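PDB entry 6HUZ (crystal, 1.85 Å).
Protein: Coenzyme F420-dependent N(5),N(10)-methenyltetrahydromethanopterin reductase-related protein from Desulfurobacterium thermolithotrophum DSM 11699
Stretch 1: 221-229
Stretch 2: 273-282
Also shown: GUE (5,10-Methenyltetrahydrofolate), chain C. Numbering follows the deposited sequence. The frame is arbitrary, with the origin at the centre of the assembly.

Stretch 1 221-229: YKVSRDILK
Stretch 2 (273-282) SMILDKNEQP

A helix can pack against an irregular loop without a single direct hydrogen bond between them, as the contact between residues 221-229 and 273-282 illustrates; here one glutamine amide serves the loop's own backbone. Stretch 1 is helical from 221 to 228 and ends at Lys229, which leaves helical geometry with positive phi (62/42). Stretch 2 is mostly loop, with a 3-10 segment at 278-280. The two backbones come nearest at Ile227 and Leu276, whose CA atoms lie 7.4 Å apart, and together the stretches bury 366 Å².

The apolar centre is built from Val223, Ile227 and Leu228 against Met274 and Leu276. Val223 (chi1 t) points toward the loop, and its CG1 touches Met274 CE at 3.9 Å and Leu276 CD1 at 4.0 Å. Leu228 (m, t) leaves its backbone sideways, yet its end turns inward: CD1 reaches Met274 CE at 3.8 Å and CD2 reaches Leu276 CD1 at 3.7 Å. Met274, with all three chi angles m, likewise starts sideways and brings its CE within reach of both Val223 CG1 and Leu228 CD1. Leu276 (m, t) points toward the helix, where its CB meets Ile227 CG2 at 3.8 Å. A wider pi-type turn spans 224-228; Val223 O accepts from both Ile227 N (2.8 Å) and Leu228 N (3.1 Å).

This packing continues into the ligand site. Leu228 CD2 also lies 3.7 Å from C9 of the methenyltetrahydrofolate, while its N8 donates a hydrogen bond to Ser273 O at 2.8 Å.

Farther out, Ile227 (m, t) places CD1 3.5 Å from Asp277 CB, and Val223 CG2 approaches Gln281 CD at 3.4 Å. The amide of Gln281 (m, t; chi3 -111°) is engaged within its own loop: NE2 donates to Met274 O at 2.9 Å, while OE1 accepts from Leu276 N at 2.8 Å and Asp277 N at 3.0 Å. One side chain thus braces the turn that presents Leu276 to the helix.

At the polar edge, Lys222 (chi1 m) and Glu280 (m, m) both point toward the opposing stretch. Lys222 NZ and Glu280 OE2 remain 4.6 Å apart, beyond a salt bridge. A water makes the connection instead, accepting from Lys222 NZ at 2.7 Å and donating to Glu280 O at 2.8 Å. Arg225, out of reach of the loop, forms a salt bridge within the helix, its NE 2.7 Å from Asp226 OD1.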

# COMPACT_ATOMS: atom_id res chain seq x y z
N TYR A 221 -13.63 -0.91 3.65
CA TYR A 221 -14.37 -2.17 3.65
C TYR A 221 -15.75 -1.94 4.30
O TYR A 221 -16.77 -2.42 3.78
CB TYR A 221 -13.58 -3.23 4.44
CG TYR A 221 -14.42 -4.39 4.89
CD1 TYR A 221 -14.62 -5.49 4.07
CD2 TYR A 221 -15.02 -4.40 6.15
CE1 TYR A 221 -15.41 -6.56 4.48
CE2 TYR A 221 -15.81 -5.46 6.56
CZ TYR A 221 -16.01 -6.54 5.72
OH TYR A 221 -16.78 -7.60 6.10
N LYS A 222 -15.80 -1.21 5.44
CA LYS A 222 -17.11 -0.96 6.11
C LYS A 222 -18.05 -0.13 5.21
O LYS A 222 -19.25 -0.42 5.15
CB LYS A 222 -16.90 -0.28 7.46
CG LYS A 222 -16.46 -1.26 8.56
CD LYS A 222 -15.52 -0.62 9.56
CE LYS A 222 -16.13 0.54 10.31
NZ LYS A 222 -15.13 1.61 10.55
N VAL A 223 -17.53 0.91 4.51
CA VAL A 223 -18.37 1.72 3.61
C VAL A 223 -18.86 0.82 2.48
O VAL A 223 -20.02 0.88 2.11
CB VAL A 223 -17.59 2.92 3.02
CG1 VAL A 223 -18.43 3.64 1.96
CG2 VAL A 223 -17.18 3.90 4.12
N SER A 224 -17.98 -0.02 1.93
CA SER A 224 -18.35 -0.95 0.84
C SER A 224 -19.43 -1.96 1.24
O SER A 224 -20.37 -2.18 0.49
CB SER A 224 -17.11 -1.71 0.37
OG SER A 224 -16.27 -0.80 -0.32
N ARG A 225 -19.28 -2.57 2.41
CA ARG A 225 -20.20 -3.57 2.95
C ARG A 225 -21.55 -2.97 3.30
O ARG A 225 -22.59 -3.54 2.95
CB ARG A 225 -19.56 -4.20 4.23
CG ARG A 225 -20.45 -5.11 5.11
CD ARG A 225 -19.86 -5.34 6.53
NE ARG A 225 -19.98 -4.16 7.39
CZ ARG A 225 -19.38 -3.98 8.57
NH1 ARG A 225 -18.60 -4.93 9.07
NH2 ARG A 225 -19.56 -2.86 9.26
N ASP A 226 -21.55 -1.84 4.02
CA ASP A 226 -22.79 -1.20 4.49
C ASP A 226 -23.45 -0.17 3.61
O ASP A 226 -24.66 -0.10 3.66
CB ASP A 226 -22.56 -0.48 5.82
CG ASP A 226 -22.01 -1.33 6.93
OD1 ASP A 226 -22.16 -2.57 6.86
OD2 ASP A 226 -21.42 -0.75 7.87
N ILE A 227 -22.70 0.67 2.89
CA ILE A 227 -23.32 1.72 2.10
C ILE A 227 -23.37 1.42 0.61
O ILE A 227 -24.44 1.54 0.03
CB ILE A 227 -22.61 3.06 2.44
CG1 ILE A 227 -22.69 3.35 3.97
CG2 ILE A 227 -23.23 4.18 1.65
CD1 ILE A 227 -21.86 4.50 4.48
N LEU A 228 -22.24 1.05 -0.02
CA LEU A 228 -22.28 0.76 -1.45
C LEU A 228 -22.98 -0.57 -1.72
O LEU A 228 -23.58 -0.75 -2.78
CB LEU A 228 -20.86 0.70 -2.01
CG LEU A 228 -20.12 2.03 -1.95
CD1 LEU A 228 -18.73 1.87 -2.55
CD2 LEU A 228 -20.93 3.11 -2.70
N LYS A 229 -22.87 -1.51 -0.77
CA LYS A 229 -23.45 -2.86 -0.89
C LYS A 229 -22.81 -3.60 -2.11
O LYS A 229 -23.48 -4.27 -2.90
CB LYS A 229 -24.98 -2.81 -0.92
CG LYS A 229 -25.56 -2.54 0.48
CD LYS A 229 -26.90 -1.81 0.42
CE LYS A 229 -27.52 -1.63 1.79
NZ LYS A 229 -28.77 -0.81 1.72
N SER A 273 -16.80 12.04 -3.58
CA SER A 273 -17.93 11.16 -3.86
C SER A 273 -17.93 9.89 -3.03
O SER A 273 -18.86 9.10 -3.13
CB SER A 273 -18.03 10.87 -5.34
OG SER A 273 -18.47 12.03 -6.01
N MET A 274 -16.90 9.69 -2.21
CA MET A 274 -16.86 8.49 -1.36
C MET A 274 -17.06 8.88 0.11
O MET A 274 -16.92 8.04 1.00
CB MET A 274 -15.58 7.70 -1.63
CG MET A 274 -15.67 6.81 -2.87
SD MET A 274 -16.96 5.49 -2.78
CE MET A 274 -16.37 4.54 -1.28
N ILE A 275 -17.39 10.18 0.38
CA ILE A 275 -17.68 10.64 1.74
C ILE A 275 -19.20 10.41 1.82
O ILE A 275 -19.99 11.31 1.54
CB ILE A 275 -17.28 12.12 1.96
CG1 ILE A 275 -15.75 12.29 1.83
CG2 ILE A 275 -17.75 12.64 3.31
CD1 ILE A 275 -15.30 13.76 1.69
N LEU A 276 -19.59 9.17 2.16
CA LEU A 276 -21.02 8.78 2.20
C LEU A 276 -21.67 8.78 3.59
O LEU A 276 -22.88 8.95 3.67
CB LEU A 276 -21.19 7.43 1.49
CG LEU A 276 -20.67 7.41 0.04
CD1 LEU A 276 -20.53 5.99 -0.49
CD2 LEU A 276 -21.55 8.23 -0.87
N ASP A 277 -20.89 8.62 4.68
CA ASP A 277 -21.43 8.67 6.05
C ASP A 277 -20.35 9.30 6.91
O ASP A 277 -19.50 8.59 7.47
CB ASP A 277 -21.80 7.26 6.58
CG ASP A 277 -22.46 7.28 7.96
OD1 ASP A 277 -22.48 8.36 8.60
OD2 ASP A 277 -22.95 6.22 8.39
N LYS A 278 -20.38 10.63 7.02
CA LYS A 278 -19.39 11.38 7.79
C LYS A 278 -19.10 10.79 9.16
O LYS A 278 -17.93 10.67 9.51
CB LYS A 278 -19.80 12.84 7.92
CG LYS A 278 -19.63 13.64 6.64
CD LYS A 278 -20.46 14.92 6.65
CE LYS A 278 -21.07 15.25 5.30
NZ LYS A 278 -20.28 16.27 4.56
N ASN A 279 -20.14 10.41 9.93
CA ASN A 279 -19.92 9.84 11.26
C ASN A 279 -19.15 8.52 11.23
O ASN A 279 -18.36 8.26 12.15
CB ASN A 279 -21.23 9.67 12.03
CG ASN A 279 -21.68 10.93 12.74
OD1 ASN A 279 -20.87 11.76 13.17
ND2 ASN A 279 -23.00 11.09 12.88
N GLU A 280 -19.35 7.69 10.20
CA GLU A 280 -18.66 6.40 10.12
C GLU A 280 -17.39 6.42 9.29
O GLU A 280 -16.79 5.35 9.07
CB GLU A 280 -19.63 5.32 9.62
CG GLU A 280 -20.59 4.85 10.70
CD GLU A 280 -19.86 4.13 11.82
OE1 GLU A 280 -19.76 4.70 12.93
OE2 GLU A 280 -19.36 3.01 11.58
N GLN A 281 -16.95 7.60 8.83
CA GLN A 281 -15.72 7.68 8.04
C GLN A 281 -14.71 8.69 8.59
O GLN A 281 -14.35 9.62 7.88
CB GLN A 281 -16.06 8.03 6.58
CG GLN A 281 -16.84 6.96 5.87
CD GLN A 281 -17.06 7.32 4.43
OE1 GLN A 281 -18.19 7.59 4.01
NE2 GLN A 281 -16.00 7.33 3.62
N PRO A 282 -14.21 8.50 9.83
CA PRO A 282 -13.22 9.46 10.39
C PRO A 282 -11.96 9.67 9.56
O PRO A 282 -11.54 10.79 9.37
CB PRO A 282 -12.82 8.82 11.73
CG PRO A 282 -13.37 7.43 11.69
CD PRO A 282 -14.54 7.44 10.80
N1 GUE C . -16.81 7.87 -5.98
C2 GUE C . -15.74 7.65 -6.78
N3 GUE C . -15.63 6.59 -7.59
C4 GUE C . -16.57 5.66 -7.69
C6 GUE C . -20.20 5.54 -6.54
C1' GUE C . -21.13 -0.82 -7.03
C2' GUE C . -19.79 -0.50 -6.77
C3' GUE C . -19.41 0.83 -6.56
C4' GUE C . -20.35 1.87 -6.64
C5' GUE C . -21.69 1.54 -6.93
O4 GUE C . -16.41 4.70 -8.48
C4A GUE C . -17.79 5.85 -6.88
N5 GUE C . -18.88 4.98 -6.77
C7 GUE C . -20.04 6.27 -5.21
N8 GUE C . -18.94 7.23 -5.23
C8A GUE C . -17.85 7.02 -6.00
N2 GUE C . -14.72 8.55 -6.71
C9 GUE C . -20.99 4.26 -6.22
N10 GUE C . -19.99 3.23 -6.51
C6' GUE C . -22.06 0.21 -7.12
C11 GUE C . -21.56 -2.25 -7.26
O11 GUE C . -20.85 -3.17 -6.89
N GUE C . -22.72 -2.48 -7.89
CA GUE C . -23.13 -3.82 -8.31
C GUE C . -23.42 -3.88 -9.80
OX1 GUE C . -23.79 -2.84 -10.40
OX2 GUE C . -23.28 -4.96 -10.41
CB GUE C . -24.32 -4.33 -7.49
CG GUE C . -24.79 -3.36 -6.40
CD GUE C . -26.06 -3.82 -5.70
OE1 GUE C . -26.09 -3.75 -4.44
OE2 GUE C . -27.02 -4.24 -6.39
C1 GUE C . -18.83 3.71 -6.73
O HOH W 1 -15.52 4.14 11.26